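Local coordinates for halogenase PltM (Pseudomonas fluorescens, PDB 6BZN), which is a flavin-dependent halogenase that chlorinates, brominates or iodinates phenolic substrates, probably with reduced FAD as its cofactor, at residues E255-V260 with I346-S351; C216-H221 with I276-N281. All coordinates share one frame; numbering follows the deposited sequence.

Interaction 1: residues E255-V260 with I346-S351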
# COMPACT_ATOMS: atom_id res chain seq x y z
N GLU A 255 -6.08 -16.47 -12.84
CA GLU A 255 -7.12 -15.43 -12.93
C GLU A 255 -7.16 -14.48 -11.74
O GLU A 255 -8.00 -13.57 -11.70
CB GLU A 255 -8.52 -16.06 -13.15
CG GLU A 255 -9.14 -16.80 -11.97
CD GLU A 255 -8.72 -18.26 -11.83
OE1 GLU A 255 -7.75 -18.69 -12.48
OE2 GLU A 255 -9.37 -18.99 -11.06
N GLY A 256 -6.26 -14.67 -10.78
CA GLY A 256 -6.34 -13.90 -9.56
C GLY A 256 -5.45 -14.35 -8.44
O GLY A 256 -4.51 -15.12 -8.63
N TRP A 257 -5.75 -13.84 -7.25
CA TRP A 257 -4.99 -14.21 -6.07
C TRP A 257 -5.79 -14.01 -4.80
O TRP A 257 -6.81 -13.31 -4.79
CB TRP A 257 -3.68 -13.43 -6.03
CG TRP A 257 -3.77 -11.97 -5.68
CD1 TRP A 257 -4.17 -10.94 -6.50
CD2 TRP A 257 -3.39 -11.37 -4.44
NE1 TRP A 257 -4.07 -9.75 -5.82
CE2 TRP A 257 -3.58 -9.98 -4.56
CE3 TRP A 257 -2.91 -11.88 -3.22
CZ2 TRP A 257 -3.32 -9.09 -3.50
CZ3 TRP A 257 -2.63 -11.01 -2.20
CH2 TRP A 257 -2.85 -9.63 -2.33
N LEU A 258 -5.32 -14.65 -3.74
CA LEU A 258 -5.92 -14.57 -2.42
C LEU A 258 -4.84 -14.33 -1.37
O LEU A 258 -3.76 -14.96 -1.40
CB LEU A 258 -6.74 -15.85 -2.12
CG LEU A 258 -7.34 -16.05 -0.72
CD1 LEU A 258 -8.60 -16.91 -0.75
CD2 LEU A 258 -6.32 -16.68 0.24
N TRP A 259 -5.13 -13.43 -0.43
CA TRP A 259 -4.21 -13.16 0.68
C TRP A 259 -4.64 -13.84 1.96
O TRP A 259 -5.84 -13.95 2.23
CB TRP A 259 -4.04 -11.65 0.89
CG TRP A 259 -5.11 -10.84 1.66
CD1 TRP A 259 -5.46 -10.96 2.98
CD2 TRP A 259 -5.86 -9.73 1.16
NE1 TRP A 259 -6.39 -9.99 3.32
CE2 TRP A 259 -6.66 -9.23 2.22
CE3 TRP A 259 -5.95 -9.10 -0.10
CZ2 TRP A 259 -7.53 -8.14 2.07
CZ3 TRP A 259 -6.83 -8.02 -0.25
CH2 TRP A 259 -7.60 -7.56 0.83
N VAL A 260 -3.64 -14.26 2.74
CA VAL A 260 -3.81 -14.73 4.10
C VAL A 260 -2.86 -13.87 4.95
O VAL A 260 -1.63 -13.97 4.84
CB VAL A 260 -3.49 -16.23 4.23
CG1 VAL A 260 -3.74 -16.72 5.65
CG2 VAL A 260 -4.32 -17.04 3.25
N ILE A 346 -4.57 0.93 -7.40
CA ILE A 346 -4.40 -0.14 -8.38
C ILE A 346 -4.86 -1.48 -7.83
O ILE A 346 -5.79 -2.08 -8.36
CB ILE A 346 -2.95 -0.20 -8.89
CG1 ILE A 346 -2.55 1.14 -9.57
CG2 ILE A 346 -2.76 -1.36 -9.85
CD1 ILE A 346 -3.40 1.57 -10.76
N ASP A 347 -4.21 -1.97 -6.78
CA ASP A 347 -4.52 -3.31 -6.28
C ASP A 347 -3.87 -3.49 -4.91
O ASP A 347 -2.88 -2.84 -4.62
CB ASP A 347 -3.98 -4.36 -7.28
CG ASP A 347 -4.63 -5.74 -7.12
OD1 ASP A 347 -4.12 -6.52 -6.29
OD2 ASP A 347 -5.60 -6.07 -7.87
N PRO A 348 -4.42 -4.38 -4.08
CA PRO A 348 -3.71 -4.72 -2.84
C PRO A 348 -2.34 -5.39 -3.06
O PRO A 348 -1.51 -5.38 -2.14
CB PRO A 348 -4.65 -5.67 -2.13
CG PRO A 348 -5.63 -6.13 -3.17
CD PRO A 348 -5.78 -4.96 -4.09
N LEU A 349 -2.12 -5.95 -4.24
CA LEU A 349 -0.92 -6.73 -4.53
C LEU A 349 0.34 -5.90 -4.37
O LEU A 349 0.52 -4.90 -5.06
CB LEU A 349 -0.96 -7.32 -5.94
CG LEU A 349 0.22 -8.23 -6.28
CD1 LEU A 349 0.15 -9.52 -5.47
CD2 LEU A 349 0.29 -8.53 -7.77
N PHE A 350 1.22 -6.35 -3.48
CA PHE A 350 2.47 -5.67 -3.10
C PHE A 350 2.29 -4.48 -2.18
O PHE A 350 3.29 -3.84 -1.82
CB PHE A 350 3.33 -5.26 -4.31
CG PHE A 350 3.81 -6.40 -5.14
CD1 PHE A 350 4.60 -7.39 -4.57
CD2 PHE A 350 3.49 -6.50 -6.47
CE1 PHE A 350 5.06 -8.46 -5.31
CE2 PHE A 350 3.94 -7.56 -7.23
CZ PHE A 350 4.73 -8.54 -6.65
N SER A 351 1.05 -4.17 -1.78
CA SER A 351 0.78 -3.19 -0.76
C SER A 351 1.46 -1.83 -1.03
O SER A 351 2.03 -1.20 -0.15
CB SER A 351 1.12 -3.79 0.62
OG SER A 351 0.37 -3.14 1.62
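An Asx turn overlapping a type II beta turn brings Asp347, Pro348 and Leu349 against Trp257 and Trp259 of strand 256-262. Asp347 OD1 receives two N-H groups: its anti lone pair takes Leu349 N at 2.9 Å, closing the Asx turn, while its syn lone pair takes Trp257 NE1 at 3.3 Å, with the oxygen 8° out of the indole plane. The other oxygen, OD2, is held by Tyr404 and Thr215, which probably helps offset the cost of burying the carboxylate. CG of Trp257 lies between its backbone N and carbonyl carbon (chi1 73°), and the indole extends toward the loop. Leu349 CD1 sits over the six-membered ring, 4.0 Å from its centroid, a CH-pi contact suited to a branched aliphatic chain.

This loop leads into helix 352-374 and ends at Ser351, an FAD-binding residue; Val62, another, lies beside Trp259. Pro348 opens the beta turn, with Leu349 and Phe350 at its corners, and its rigid ring fills the angle between the tryptophans. Its CG lies 3.7 Å from Trp259 CZ3, at the ring edge, and 3.8 Å from Trp257 CZ2. The turn is closed by Ser351 N bonding to Pro348 O at 2.9 Å.

Interaction 2: residues C216-H221 with I276-N281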
# COMPACT_ATOMS: atom_id res chain seq x y z
N CYS A 216 -11.21 -6.86 -9.36
CA CYS A 216 -12.21 -6.78 -8.30
C CYS A 216 -11.61 -7.39 -7.04
O CYS A 216 -10.54 -8.03 -7.09
CB CYS A 216 -13.49 -7.53 -8.70
SG CYS A 216 -13.30 -9.30 -8.98
N SER A 217 -12.26 -7.15 -5.91
CA SER A 217 -11.80 -7.64 -4.63
C SER A 217 -12.96 -8.01 -3.72
O SER A 217 -13.95 -7.28 -3.63
CB SER A 217 -10.92 -6.57 -3.95
OG SER A 217 -10.35 -7.07 -2.76
N PHE A 218 -12.82 -9.16 -3.05
CA PHE A 218 -13.69 -9.62 -1.98
C PHE A 218 -12.83 -9.73 -0.72
O PHE A 218 -11.80 -10.42 -0.76
CB PHE A 218 -14.23 -11.01 -2.25
CG PHE A 218 -15.11 -11.15 -3.47
CD1 PHE A 218 -14.54 -11.32 -4.73
CD2 PHE A 218 -16.49 -11.25 -3.34
CE1 PHE A 218 -15.33 -11.51 -5.85
CE2 PHE A 218 -17.29 -11.43 -4.45
CZ PHE A 218 -16.72 -11.57 -5.71
N PHE A 219 -13.24 -9.12 0.39
CA PHE A 219 -12.43 -9.17 1.60
C PHE A 219 -13.23 -9.21 2.89
O PHE A 219 -14.37 -8.71 2.97
CB PHE A 219 -11.41 -8.04 1.64
CG PHE A 219 -11.98 -6.68 1.34
CD1 PHE A 219 -12.15 -6.26 0.02
CD2 PHE A 219 -12.36 -5.83 2.36
CE1 PHE A 219 -12.68 -5.01 -0.27
CE2 PHE A 219 -12.88 -4.57 2.08
CZ PHE A 219 -13.04 -4.16 0.76
N THR A 220 -12.62 -9.81 3.90
CA THR A 220 -13.24 -9.97 5.20
C THR A 220 -12.17 -10.33 6.24
O THR A 220 -10.98 -10.48 5.90
CB THR A 220 -14.37 -11.04 5.17
OG1 THR A 220 -15.15 -10.95 6.36
CG2 THR A 220 -13.81 -12.46 5.06
N HIS A 221 -12.61 -10.49 7.48
CA HIS A 221 -11.78 -11.03 8.53
C HIS A 221 -12.41 -12.31 9.06
O HIS A 221 -13.63 -12.39 9.21
CB HIS A 221 -11.63 -10.04 9.68
CG HIS A 221 -10.72 -8.89 9.41
ND1 HIS A 221 -10.54 -7.86 10.31
CD2 HIS A 221 -9.94 -8.59 8.34
CE1 HIS A 221 -9.67 -7.00 9.83
NE2 HIS A 221 -9.28 -7.42 8.64
N ILE A 276 -8.56 -11.91 5.07
CA ILE A 276 -8.66 -12.72 3.86
C ILE A 276 -9.25 -11.84 2.76
O ILE A 276 -10.30 -11.22 2.95
CB ILE A 276 -9.58 -13.96 4.07
CG1 ILE A 276 -9.10 -14.84 5.24
CG2 ILE A 276 -9.70 -14.76 2.77
CD1 ILE A 276 -7.73 -15.50 5.09
N GLY A 277 -8.57 -11.77 1.62
CA GLY A 277 -9.07 -11.04 0.46
C GLY A 277 -8.78 -11.81 -0.79
O GLY A 277 -7.67 -12.33 -0.93
N PHE A 278 -9.74 -11.94 -1.69
CA PHE A 278 -9.46 -12.55 -3.00
C PHE A 278 -9.85 -11.64 -4.13
O PHE A 278 -10.87 -10.93 -4.07
CB PHE A 278 -10.00 -13.99 -3.15
CG PHE A 278 -11.49 -14.14 -3.07
CD1 PHE A 278 -12.14 -14.22 -1.83
CD2 PHE A 278 -12.24 -14.30 -4.22
CE1 PHE A 278 -13.51 -14.40 -1.76
CE2 PHE A 278 -13.62 -14.48 -4.15
CZ PHE A 278 -14.25 -14.54 -2.92
N GLN A 279 -8.98 -11.61 -5.15
CA GLN A 279 -9.05 -10.66 -6.24
C GLN A 279 -9.07 -11.40 -7.55
O GLN A 279 -8.33 -12.37 -7.71
CB GLN A 279 -7.82 -9.74 -6.26
CG GLN A 279 -7.74 -8.71 -5.14
CD GLN A 279 -7.72 -9.29 -3.74
OE1 GLN A 279 -8.60 -9.03 -2.93
NE2 GLN A 279 -6.70 -10.11 -3.45
N PHE A 280 -9.89 -10.93 -8.49
CA PHE A 280 -9.88 -11.45 -9.85
C PHE A 280 -9.49 -10.39 -10.88
O PHE A 280 -9.90 -9.25 -10.80
CB PHE A 280 -11.25 -12.03 -10.23
CG PHE A 280 -11.65 -13.21 -9.41
CD1 PHE A 280 -10.93 -14.40 -9.49
CD2 PHE A 280 -12.76 -13.15 -8.58
CE1 PHE A 280 -11.30 -15.51 -8.74
CE2 PHE A 280 -13.14 -14.25 -7.83
CZ PHE A 280 -12.41 -15.43 -7.91
N ASN A 281 -8.68 -10.82 -11.84
CA ASN A 281 -8.49 -10.12 -13.09
C ASN A 281 -9.80 -10.23 -13.88
O ASN A 281 -10.14 -11.30 -14.37
CB ASN A 281 -7.33 -10.77 -13.85
CG ASN A 281 -7.05 -10.09 -15.17
OD1 ASN A 281 -7.79 -9.22 -15.61
ND2 ASN A 281 -5.96 -10.49 -15.81
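Phe218 and Phe278 face each other across two antiparallel strands as a hydrogen-bonded pair, their ring planes only 8° apart. The rings are slid so far along each other that they barely overlap, although the centroids are 4.5 Å apart. The slide puts Phe218 CB over the Phe278 face, 3.7 Å from the ring centroid, in a CH-pi contact displaced toward the rim. Different first torsions allow this: Phe218 CG is turned beside its own backbone N (chi1 -63°), whereas Phe278 CG stands between N and the carbonyl carbon (chi1 63°), which leans its ring over the neighbouring strand. Flat phenyl groups suit the site because they can lie nearly parallel, side by side on one face of the sheet.

Phe280 continues the apolar row, its CE2 4.0 Å from Phe218 CE1. Cys216 SG approaches Phe280 near the ring plane, at the edge, and packs 3.6 Å from Phe280 CB; the small, polarisable thiol fits beside the larger ring. Leu298 of helix 291-301 packs on Phe278 and Phe280, while Tyr320 stacks on Phe218.

On the other face of the sheet, Gly277 lies opposite Phe219, with CA atoms 4.0 Å apart. Having no side chain, the glycine leaves room for Phe219 CB at this close pair, and the Phe219 ring leads away toward Val62, an FAD-binding residue. The backbones are joined by paired bonds, including Phe218 N to Phe278 O at 2.8 Å and Ile276 N to Thr220 O at 2.9 Å. Hydrogen-bonded pairs thus flank the non-hydrogen-bonded Phe219-Gly277 pair, the alternation typical of antiparallel strands, here 215-223 and 273-281 of a mixed sheet.

How the interactions relate
The centres of interactions 1 and 2 lie about 8 Å apart, and both draw on the same mixed sheet. Strand 273-281 runs between strands 215-223 and 256-262, antiparallel to each, so the two contacts are joined through the backbone: Trp257 O to Gln279 N and Trp259 N to Gly277 O, each 2.8 Å, are probable hydrogen bonds. Along the chain the segments alternate, 216-221, 255-260, 276-281, then 346-351. Interaction 2 thus pairs strands within the sheet, whereas interaction 1 connects the sheet to the loop before helix 352-374. Together they link the sheet's aromatic residues to a loop whose Ser351 belongs to the FAD site.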